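Long-range contacts in proto-oncogene vav (Homo sapiens, PDB 6NEW), which probably acts as a guanine nucleotide exchange factor for Rac-type GTPases, through a DH domain followed by PH and zinc-binding C1 domains: residues F367-T372 and G389-R394; M380-T385 and R396-K401. One frame throughout, in Å; residues are numbered along the deposited sequence.

Contact 1 of 2, residues F367-T372 and G389-R394; sequences FSFEET and GYRCHR. With ZN (zinc ion), chain C.
Phe367 and Gly389 pair across two neighbouring antiparallel strands of the C1 domain, a small zinc-binding fold, and each residue of strand 389-392 meets its surroundings through a different group. Gly389 supplies backbone: its O accepts the N-H of Phe367 at 3.0 Å in a nearly straight bond (169°), the one bond of this hydrogen-bonded pair across the two segments, at the end of strand 364-367. At Tyr390 the carbonyl does the work, for its O meets CZ of Phe369 at 3.5 Å, at the edge of that ring, in plane. The phenol leaves on the far side, and its OH is hydrogen-bonded to Asn351 O. Arg391 returns to the side of the two phenylalanines. With CG anti to the backbone N (chi1 -159°) and a bend at chi3, its chain passes over the Phe367 ring; CD sits above the ring centre, 4.0 Å from the centroid in a CH-pi contact. Beyond it the guanidinium lies flat on the same ring, centred over CE1 with the planes 14° apart, so one face of Phe367 takes both the CD methylene and the charged end. Cys392 turns to metal: its SG binds zinc at 2.2 Å, alongside His362, Cys395 and Cys410.

Contact 2 of 2, residues M380-T385 and R396-K401; sequences MLLRGT and RASAHK. With ZN (zinc ion), chain B.
The imidazole of His400 joins a metal to a loop backbone: ND1 binds zinc at 2.2 Å, while NE2, across the same ring, donates a hydrogen bond to Leu381 O at 2.7 Å. Such second-shell gripping of a zinc ligand is well known in zinc proteins, and in this C1 domain it links the site completed by Cys375, Cys378 and Cys403 to residues 380-385. The acceptor lies close to the ring plane, but the bond is bent (154°) and the donor stands 44° out of the carbonyl plane. Two fixed points on one ring leave the imidazole little freedom to rotate. Neighbouring side chains pack around it. Leu382 lies alongside with both methyls: CD2 touches His400 CD2 at 3.8 Å and also packs on the Ala399 carbonyl, while CD1 rests on CB of Ser398, whose OG is hydrogen-bonded to Ser374 O. The Arg383 guanidinium lies over the NE2 corner of the imidazole, planes 21° apart, with His400 NE2 3.7 Å above the guanidinium plane of Arg383 and NH1 its closest atom. The arginine is held there by a salt bridge from NH2 to Asp211 of helix 196-235, and the same aspartate accepts the N-H of Leu381, tying loop 380-385 to that long helix. Because the proton is on NE2 and the metal on ND1, the ring is probably neutral, and zinc would be expected to polarise the N-H and strengthen its bond to Leu381 O.

How the contacts relate
The two contacts illustrate how a small domain combines a short sheet with two metal sites. Contact 2 is buried, contact 1 only partly so; contact 1 pairs a backbone hydrogen bond with aromatic and arginine stacking, whereas the hydrogen bond of contact 2 comes from a zinc-bound imidazole. Each carries one ligand of a different zinc. Their second segments hold adjacent strands, 389-392 and 398-399, joined by probable hydrogen bonds from Tyr390 N to Ala399 O and Cys392 N to Ala397 O, both 2.9 Å. The first segments meet where a methyl of Thr372 packs on Leu381. Contact 1 joins outer strand 364-367 to the middle one; contact 2 ties the other edge to a loop facing helix 196-235.

Contact 1 of 2, residues F367-T372 and G389-R394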
loop_
_atom_site.group_PDB
_atom_site.type_symbol
_atom_site.label_atom_id
_atom_site.label_comp_id
_atom_site.label_asym_id
_atom_site.label_seq_id
_atom_site.Cartn_x
_atom_site.Cartn_y
_atom_site.Cartn_z
ATOM N N PHE A 367 11.056 1.295 -10.613
ATOM C CA PHE A 367 12.045 0.987 -9.581
ATOM C C PHE A 367 11.436 0.611 -8.232
ATOM O O PHE A 367 10.427 1.189 -7.840
ATOM C CB PHE A 367 13.015 2.158 -9.425
ATOM C CG PHE A 367 14.282 1.836 -8.680
ATOM C CD1 PHE A 367 15.362 1.258 -9.335
ATOM C CD2 PHE A 367 14.428 2.187 -7.339
ATOM C CE1 PHE A 367 16.550 0.993 -8.647
ATOM C CE2 PHE A 367 15.618 1.939 -6.656
ATOM C CZ PHE A 367 16.667 1.327 -7.310
ATOM N N SER A 368 12.041 -0.376 -7.531
ATOM C CA SER A 368 11.606 -0.775 -6.182
ATOM C C SER A 368 12.574 -0.134 -5.199
ATOM O O SER A 368 13.770 -0.451 -5.200
ATOM C CB SER A 368 11.596 -2.289 -5.998
ATOM O OG SER A 368 10.492 -2.900 -6.640
ATOM N N PHE A 369 12.056 0.799 -4.394
ATOM C CA PHE A 369 12.837 1.537 -3.414
ATOM C C PHE A 369 12.939 0.741 -2.100
ATOM O O PHE A 369 11.920 0.281 -1.571
ATOM C CB PHE A 369 12.223 2.931 -3.216
ATOM C CG PHE A 369 12.254 3.753 -4.480
ATOM C CD1 PHE A 369 13.398 4.462 -4.840
ATOM C CD2 PHE A 369 11.144 3.805 -5.326
ATOM C CE1 PHE A 369 13.433 5.209 -6.012
ATOM C CE2 PHE A 369 11.181 4.562 -6.503
ATOM C CZ PHE A 369 12.327 5.251 -6.836
ATOM N N GLU A 370 14.179 0.516 -1.632
ATOM C CA GLU A 370 14.450 -0.242 -0.405
ATOM C C GLU A 370 14.326 0.629 0.841
ATOM O O GLU A 370 13.980 0.124 1.911
ATOM C CB GLU A 370 15.833 -0.905 -0.445
ATOM C CG GLU A 370 15.912 -2.124 -1.355
ATOM C CD GLU A 370 16.732 -3.315 -0.875
ATOM O OE1 GLU A 370 17.670 -3.130 -0.064
ATOM O OE2 GLU A 370 16.441 -4.442 -1.338
ATOM N N GLU A 371 14.623 1.924 0.703
ATOM C CA GLU A 371 14.557 2.891 1.798
ATOM C C GLU A 371 13.533 3.982 1.509
ATOM O O GLU A 371 13.065 4.088 0.375
ATOM C CB GLU A 371 15.946 3.502 2.083
ATOM C CG GLU A 371 16.600 4.210 0.906
ATOM C CD GLU A 371 17.837 5.025 1.242
ATOM O OE1 GLU A 371 18.887 4.417 1.553
ATOM O OE2 GLU A 371 17.766 6.273 1.162
ATOM N N THR A 372 13.203 4.797 2.541
ATOM C CA THR A 372 12.280 5.930 2.455
ATOM C C THR A 372 12.771 6.905 1.387
ATOM O O THR A 372 13.935 7.314 1.400
ATOM C CB THR A 372 12.049 6.551 3.843
ATOM O OG1 THR A 372 11.526 5.547 4.717
ATOM C CG2 THR A 372 11.078 7.720 3.815
ATOM N N GLY A 389 7.387 3.540 -7.626
ATOM C CA GLY A 389 7.520 4.537 -8.673
ATOM C C GLY A 389 8.629 4.345 -9.676
ATOM O O GLY A 389 8.824 3.255 -10.221
ATOM N N TYR A 390 9.322 5.445 -9.979
ATOM C CA TYR A 390 10.315 5.468 -11.040
ATOM C C TYR A 390 11.638 6.060 -10.660
ATOM O O TYR A 390 11.741 6.944 -9.806
ATOM C CB TYR A 390 9.736 6.199 -12.263
ATOM C CG TYR A 390 8.552 5.463 -12.860
ATOM C CD1 TYR A 390 7.298 5.514 -12.256
ATOM C CD2 TYR A 390 8.706 4.640 -13.970
ATOM C CE1 TYR A 390 6.240 4.743 -12.719
ATOM C CE2 TYR A 390 7.647 3.874 -14.453
ATOM C CZ TYR A 390 6.407 3.952 -13.842
ATOM O OH TYR A 390 5.339 3.240 -14.305
ATOM N N ARG A 391 12.673 5.544 -11.284
ATOM C CA ARG A 391 13.984 6.106 -11.080
ATOM C C ARG A 391 14.628 6.353 -12.418
ATOM O O ARG A 391 14.524 5.526 -13.333
ATOM C CB ARG A 391 14.860 5.233 -10.177
ATOM C CG ARG A 391 16.016 5.993 -9.537
ATOM C CD ARG A 391 17.119 5.045 -9.127
ATOM N NE ARG A 391 17.608 4.274 -10.282
ATOM C CZ ARG A 391 18.698 3.517 -10.258
ATOM N NH1 ARG A 391 19.438 3.416 -9.170
ATOM N NH2 ARG A 391 19.056 2.854 -11.362
ATOM N N CYS A 392 15.265 7.518 -12.548
ATOM C CA CYS A 392 16.029 7.844 -13.749
ATOM C C CYS A 392 17.391 7.227 -13.470
ATOM O O CYS A 392 18.016 7.588 -12.475
ATOM C CB CYS A 392 16.119 9.349 -13.966
ATOM S SG CYS A 392 17.227 9.819 -15.322
ATOM N N HIS A 393 17.828 6.248 -14.275
ATOM C CA HIS A 393 19.107 5.578 -13.994
ATOM C C HIS A 393 20.336 6.521 -14.167
ATOM O O HIS A 393 21.351 6.308 -13.505
ATOM C CB HIS A 393 19.243 4.266 -14.799
ATOM C CG HIS A 393 19.643 4.466 -16.227
ATOM N ND1 HIS A 393 18.857 5.197 -17.101
ATOM C CD2 HIS A 393 20.747 4.035 -16.883
ATOM C CE1 HIS A 393 19.506 5.193 -18.254
ATOM N NE2 HIS A 393 20.645 4.501 -18.172
ATOM N N ARG A 394 20.201 7.590 -14.989
ATOM C CA ARG A 394 21.235 8.594 -15.240
ATOM C C ARG A 394 21.492 9.540 -14.068
ATOM O O ARG A 394 22.646 9.675 -13.646
ATOM C CB ARG A 394 20.891 9.443 -16.464
ATOM C CG ARG A 394 20.970 8.713 -17.761
ATOM C CD ARG A 394 20.007 9.349 -18.719
ATOM N NE ARG A 394 19.820 8.504 -19.891
ATOM C CZ ARG A 394 19.102 8.858 -20.948
ATOM N NH1 ARG A 394 18.482 10.030 -20.976
ATOM N NH2 ARG A 394 19.000 8.039 -21.988
HETATM ZN ZN ZN C . 17.594 12.003 -14.940
#

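Contact 2 of 2, residues M380-T385 and R396-K401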
loop_
_atom_site.group_PDB
_atom_site.type_symbol
_atom_site.label_atom_id
_atom_site.label_comp_id
_atom_site.label_asym_id
_atom_site.label_seq_id
_atom_site.Cartn_x
_atom_site.Cartn_y
_atom_site.Cartn_z
ATOM N N MET A 380 6.463 14.665 -2.045
ATOM C CA MET A 380 5.703 13.697 -1.259
ATOM C C MET A 380 6.374 12.329 -1.394
ATOM O O MET A 380 7.094 12.069 -2.358
ATOM C CB MET A 380 4.220 13.634 -1.664
ATOM C CG MET A 380 3.444 14.935 -1.432
ATOM S SD MET A 380 3.626 15.652 0.230
ATOM C CE MET A 380 3.623 17.395 -0.193
ATOM N N LEU A 381 6.180 11.485 -0.393
ATOM C CA LEU A 381 6.762 10.153 -0.299
ATOM C C LEU A 381 6.357 9.233 -1.429
ATOM O O LEU A 381 5.212 9.280 -1.870
ATOM C CB LEU A 381 6.297 9.487 1.015
ATOM C CG LEU A 381 6.924 9.949 2.309
ATOM C CD1 LEU A 381 6.118 9.468 3.494
ATOM C CD2 LEU A 381 8.327 9.447 2.433
ATOM N N LEU A 382 7.268 8.319 -1.810
ATOM C CA LEU A 382 6.963 7.247 -2.739
ATOM C C LEU A 382 6.322 6.163 -1.865
ATOM O O LEU A 382 6.889 5.766 -0.858
ATOM C CB LEU A 382 8.207 6.784 -3.507
ATOM C CG LEU A 382 8.384 7.561 -4.795
ATOM C CD1 LEU A 382 9.807 7.744 -5.140
ATOM C CD2 LEU A 382 7.674 6.908 -5.923
ATOM N N ARG A 383 5.079 5.808 -2.184
ATOM C CA ARG A 383 4.193 4.949 -1.397
ATOM C C ARG A 383 4.266 3.456 -1.642
ATOM O O ARG A 383 4.140 3.003 -2.776
ATOM C CB ARG A 383 2.745 5.399 -1.596
ATOM C CG ARG A 383 2.450 6.757 -1.017
ATOM C CD ARG A 383 1.722 7.601 -2.017
ATOM N NE ARG A 383 1.834 9.020 -1.695
ATOM C CZ ARG A 383 1.504 9.992 -2.534
ATOM N NH1 ARG A 383 1.031 9.709 -3.738
ATOM N NH2 ARG A 383 1.642 11.261 -2.170
ATOM N N GLY A 384 4.356 2.708 -0.545
ATOM C CA GLY A 384 4.375 1.258 -0.557
ATOM C C GLY A 384 5.724 0.637 -0.292
ATOM O O GLY A 384 6.665 1.311 0.132
ATOM N N THR A 385 5.817 -0.662 -0.550
ATOM C CA THR A 385 7.024 -1.456 -0.307
ATOM C C THR A 385 7.555 -2.070 -1.595
ATOM O O THR A 385 8.643 -2.636 -1.589
ATOM C CB THR A 385 6.699 -2.582 0.705
ATOM O OG1 THR A 385 5.634 -3.386 0.198
ATOM C CG2 THR A 385 6.316 -2.050 2.093
ATOM N N ARG A 396 19.553 9.516 -11.102
ATOM C CA ARG A 396 19.056 8.817 -9.908
ATOM C C ARG A 396 17.889 9.567 -9.243
ATOM O O ARG A 396 17.546 9.266 -8.099
ATOM C CB ARG A 396 20.201 8.454 -8.924
ATOM C CG ARG A 396 21.299 7.617 -9.606
ATOM C CD ARG A 396 22.453 7.300 -8.703
ATOM N NE ARG A 396 22.319 5.937 -8.173
ATOM C CZ ARG A 396 21.933 5.663 -6.926
ATOM N NH1 ARG A 396 21.818 4.392 -6.533
ATOM N NH2 ARG A 396 21.658 6.638 -6.074
ATOM N N ALA A 397 17.222 10.476 -9.996
ATOM C CA ALA A 397 16.022 11.139 -9.492
ATOM C C ALA A 397 14.885 10.104 -9.390
ATOM O O ALA A 397 14.690 9.283 -10.293
ATOM C CB ALA A 397 15.597 12.278 -10.394
ATOM N N SER A 398 14.220 10.104 -8.241
ATOM C CA SER A 398 13.110 9.249 -7.907
ATOM C C SER A 398 11.833 10.079 -8.097
ATOM O O SER A 398 11.883 11.284 -7.875
ATOM C CB SER A 398 13.251 8.812 -6.459
ATOM O OG SER A 398 13.248 9.943 -5.601
ATOM N N ALA A 399 10.710 9.456 -8.534
ATOM C CA ALA A 399 9.441 10.159 -8.794
ATOM C C ALA A 399 8.232 9.230 -8.909
ATOM O O ALA A 399 8.392 8.044 -9.226
ATOM C CB ALA A 399 9.554 10.983 -10.077
ATOM N N HIS A 400 7.015 9.779 -8.690
ATOM C CA HIS A 400 5.767 9.015 -8.879
ATOM C C HIS A 400 5.475 9.002 -10.389
ATOM O O HIS A 400 5.933 9.907 -11.094
ATOM C CB HIS A 400 4.552 9.677 -8.184
ATOM C CG HIS A 400 4.661 9.890 -6.712
ATOM N ND1 HIS A 400 4.764 11.163 -6.181
ATOM C CD2 HIS A 400 4.568 9.002 -5.698
ATOM C CE1 HIS A 400 4.811 11.001 -4.867
ATOM N NE2 HIS A 400 4.681 9.725 -4.530
ATOM N N LYS A 401 4.663 8.032 -10.866
ATOM C CA LYS A 401 4.267 7.926 -12.276
ATOM C C LYS A 401 3.661 9.234 -12.832
ATOM O O LYS A 401 4.030 9.641 -13.932
ATOM C CB LYS A 401 3.282 6.762 -12.488
ATOM C CG LYS A 401 3.183 6.322 -13.949
ATOM C CD LYS A 401 2.072 5.302 -14.207
ATOM C CE LYS A 401 1.978 4.957 -15.684
ATOM N NZ LYS A 401 0.902 3.961 -15.953
HETATM ZN ZN ZN B . 5.414 13.144 -7.035
#